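Long-range contact in putative oxidoreductase (Klebsiella pneumoniae subsp. pneumoniae MGH 78578, PDB 3E82), which is a member of the Gfo/Idh/MocA family and probably works as a nucleotide-dependent oxidoreductase, its exact substrate not being established: residues 177-182 with 330-334. Numbering follows the deposited sequence.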
ATOM      1  N   TRP B 177      -1.152  14.429  -5.764  1.00 22.19           N
ATOM      2  CA  TRP B 177       0.262  14.088  -5.612  1.00 21.96           C
ATOM      3  C   TRP B 177       1.129  15.319  -5.389  1.00 22.54           C
ATOM      4  O   TRP B 177       1.882  15.381  -4.424  1.00 21.99           O
ATOM      5  CB  TRP B 177       0.765  13.313  -6.840  1.00 19.29           C
ATOM      6  CG  TRP B 177       2.206  12.857  -6.745  1.00 19.70           C
ATOM      7  CD1 TRP B 177       3.189  13.035  -7.686  1.00 19.57           C
ATOM      8  CD2 TRP B 177       2.826  12.154  -5.653  1.00 19.74           C
ATOM      9  NE1 TRP B 177       4.373  12.493  -7.247  1.00 18.87           N
ATOM     10  CE2 TRP B 177       4.180  11.947  -6.003  1.00 18.08           C
ATOM     11  CE3 TRP B 177       2.368  11.682  -4.415  1.00 19.52           C
ATOM     12  CZ2 TRP B 177       5.082  11.288  -5.160  1.00 17.84           C
ATOM     13  CZ3 TRP B 177       3.271  11.023  -3.574  1.00 19.19           C
ATOM     14  CH2 TRP B 177       4.611  10.836  -3.954  1.00 16.52           C
ATOM     15  N   PHE B 178       1.015  16.300  -6.277  1.00 24.15           N
ATOM     16  CA  PHE B 178       1.802  17.522  -6.163  1.00 25.97           C
ATOM     17  C   PHE B 178       1.533  18.338  -4.910  1.00 24.38           C
ATOM     18  O   PHE B 178       2.438  18.994  -4.393  1.00 22.97           O
ATOM     19  CB  PHE B 178       1.594  18.407  -7.394  1.00 29.79           C
ATOM     20  CG  PHE B 178       2.723  18.337  -8.375  1.00 35.63           C
ATOM     21  CD1 PHE B 178       3.001  17.153  -9.055  1.00 37.83           C
ATOM     22  CD2 PHE B 178       3.526  19.449  -8.605  1.00 37.95           C
ATOM     23  CE1 PHE B 178       4.064  17.079  -9.953  1.00 39.50           C
ATOM     24  CE2 PHE B 178       4.590  19.388  -9.496  1.00 39.64           C
ATOM     25  CZ  PHE B 178       4.861  18.201 -10.173  1.00 40.31           C
ATOM     26  N   ASP B 179       0.300  18.309  -4.418  1.00 24.60           N
ATOM     27  CA  ASP B 179      -0.030  19.076  -3.224  1.00 25.44           C
ATOM     28  C   ASP B 179       0.352  18.399  -1.916  1.00 24.86           C
ATOM     29  O   ASP B 179       0.982  19.014  -1.055  1.00 24.85           O
ATOM     30  CB  ASP B 179      -1.529  19.404  -3.172  1.00 29.68           C
ATOM     31  CG  ASP B 179      -1.977  20.277  -4.330  1.00 33.41           C
ATOM     32  OD1 ASP B 179      -1.229  21.201  -4.715  1.00 35.54           O
ATOM     33  OD2 ASP B 179      -3.090  20.043  -4.846  1.00 37.51           O
ATOM     34  N   LEU B 180      -0.024  17.136  -1.764  1.00 22.39           N
ATOM     35  CA  LEU B 180       0.255  16.431  -0.522  1.00 21.75           C
ATOM     36  C   LEU B 180       1.447  15.488  -0.551  1.00 20.05           C
ATOM     37  O   LEU B 180       1.977  15.131   0.499  1.00 21.38           O
ATOM     38  CB  LEU B 180      -1.012  15.702  -0.087  1.00 26.42           C
ATOM     39  CG  LEU B 180      -2.120  16.751   0.046  1.00 29.39           C
ATOM     40  CD1 LEU B 180      -3.432  16.176  -0.410  1.00 34.04           C
ATOM     41  CD2 LEU B 180      -2.188  17.250   1.478  1.00 29.70           C
ATOM     42  N   GLY B 181       1.867  15.083  -1.744  1.00 17.50           N
ATOM     43  CA  GLY B 181       3.025  14.215  -1.859  1.00 18.24           C
ATOM     44  C   GLY B 181       4.275  14.801  -1.204  1.00 18.05           C
ATOM     45  O   GLY B 181       5.002  14.081  -0.530  1.00 19.25           O
ATOM     46  N   PRO B 182       4.549  16.108  -1.367  1.00 18.84           N
ATOM     47  CA  PRO B 182       5.739  16.731  -0.772  1.00 18.01           C
ATOM     48  C   PRO B 182       6.052  16.463   0.701  1.00 17.94           C
ATOM     49  O   PRO B 182       7.180  16.089   1.017  1.00 18.88           O
ATOM     50  CB  PRO B 182       5.533  18.215  -1.075  1.00 18.81           C
ATOM     51  CG  PRO B 182       4.899  18.164  -2.431  1.00 17.40           C
ATOM     52  CD  PRO B 182       3.855  17.066  -2.251  1.00 17.88           C
ATOM     53  N   LEU B 330       9.229  13.536  -6.434  1.00 17.49           N
ATOM     54  CA  LEU B 330       7.913  13.926  -6.903  1.00 19.74           C
ATOM     55  C   LEU B 330       7.803  13.690  -8.413  1.00 19.44           C
ATOM     56  O   LEU B 330       6.865  13.046  -8.881  1.00 19.03           O
ATOM     57  CB  LEU B 330       7.675  15.405  -6.579  1.00 19.34           C
ATOM     58  CG  LEU B 330       6.218  15.849  -6.479  1.00 23.42           C
ATOM     59  CD1 LEU B 330       5.604  15.257  -5.215  1.00 17.90           C
ATOM     60  CD2 LEU B 330       6.146  17.389  -6.449  1.00 24.60           C
ATOM     61  N   GLU B 331       8.770  14.199  -9.167  1.00 18.86           N
ATOM     62  CA  GLU B 331       8.767  14.044 -10.616  1.00 19.20           C
ATOM     63  C   GLU B 331       9.023  12.609 -11.057  1.00 18.84           C
ATOM     64  O   GLU B 331       8.414  12.135 -12.010  1.00 18.74           O
ATOM     65  CB  GLU B 331       9.802  14.984 -11.240  1.00 20.82           C
ATOM     66  CG  GLU B 331       9.555  16.444 -10.851  1.00 23.07           C
ATOM     67  CD  GLU B 331      10.424  17.420 -11.613  1.00 26.00           C
ATOM     68  OE1 GLU B 331      11.362  16.968 -12.304  1.00 23.91           O
ATOM     69  OE2 GLU B 331      10.164  18.641 -11.508  1.00 27.68           O
ATOM     70  N   ALA B 332       9.925  11.921 -10.367  1.00 17.54           N
ATOM     71  CA  ALA B 332      10.220  10.535 -10.705  1.00 16.80           C
ATOM     72  C   ALA B 332       8.942   9.691 -10.602  1.00 16.69           C
ATOM     73  O   ALA B 332       8.699   8.824 -11.441  1.00 15.60           O
ATOM     74  CB  ALA B 332      11.293   9.984  -9.774  1.00 13.50           C
ATOM     75  N   ALA B 333       8.125   9.952  -9.584  1.00 17.24           N
ATOM     76  CA  ALA B 333       6.879   9.200  -9.402  1.00 17.81           C
ATOM     77  C   ALA B 333       5.944   9.430 -10.581  1.00 18.85           C
ATOM     78  O   ALA B 333       5.266   8.508 -11.037  1.00 18.55           O
ATOM     79  CB  ALA B 333       6.181   9.616  -8.101  1.00 16.24           C
ATOM     80  N   VAL B 334       5.904  10.668 -11.065  1.00 18.07           N
ATOM     81  CA  VAL B 334       5.042  11.003 -12.190  1.00 18.81           C
ATOM     82  C   VAL B 334       5.549  10.336 -13.468  1.00 19.53           C
ATOM     83  O   VAL B 334       4.756   9.856 -14.274  1.00 20.11           O
ATOM     84  CB  VAL B 334       4.946  12.543 -12.390  1.00 21.01           C
ATOM     85  CG1 VAL B 334       4.165  12.860 -13.668  1.00 22.81           C
ATOM     86  CG2 VAL B 334       4.244  13.175 -11.186  1.00 19.97           C
TER
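W177 and L330 meet where the axes of the short helical segments 177-182 and 330-334 approach to 11.0 Å, with 131° between their N-to-C directions and the CA of G181 7.0 Å from the CA of L330. Side chains bridge much of that gap, and L330 acts as a knob in a hole formed by W177, F178, G181 and P182. Its two methyl branches divide between two aromatic faces: CD1 lies over the five-membered ring of W177, 3.8 Å from the centroid, while CD2 sits 3.8 Å from the centroid of F178 and almost on its normal, so that both are CH-pi contacts. P182 adds its CD, 3.9 Å from L330 CD1.

The indole is also held by a polar bond. A chi1 of -177° sets CG of W177 anti to the backbone N, which lets NE1 reach L330 O and donate to it at 3.0 Å, nearly straight at 164°. L330 O accepts this bond through a lone pair, in its carbonyl plane, and lies close to the indole plane; the same oxygen also takes a weak helical bond from V334 N, making the indole N-H a second donor to it. V334 CG2 packs at the indole edge, 3.7 Å from W177 CD1, and A333 CB approaches obliquely, 3.5 Å from W177 NE1.

The contact thus joins two helices of the C-terminal alpha/beta domain, and W177, A333 and V334 carry it onto the mixed sheet through I202 of strand 197-203 and V217 of strand 214-220.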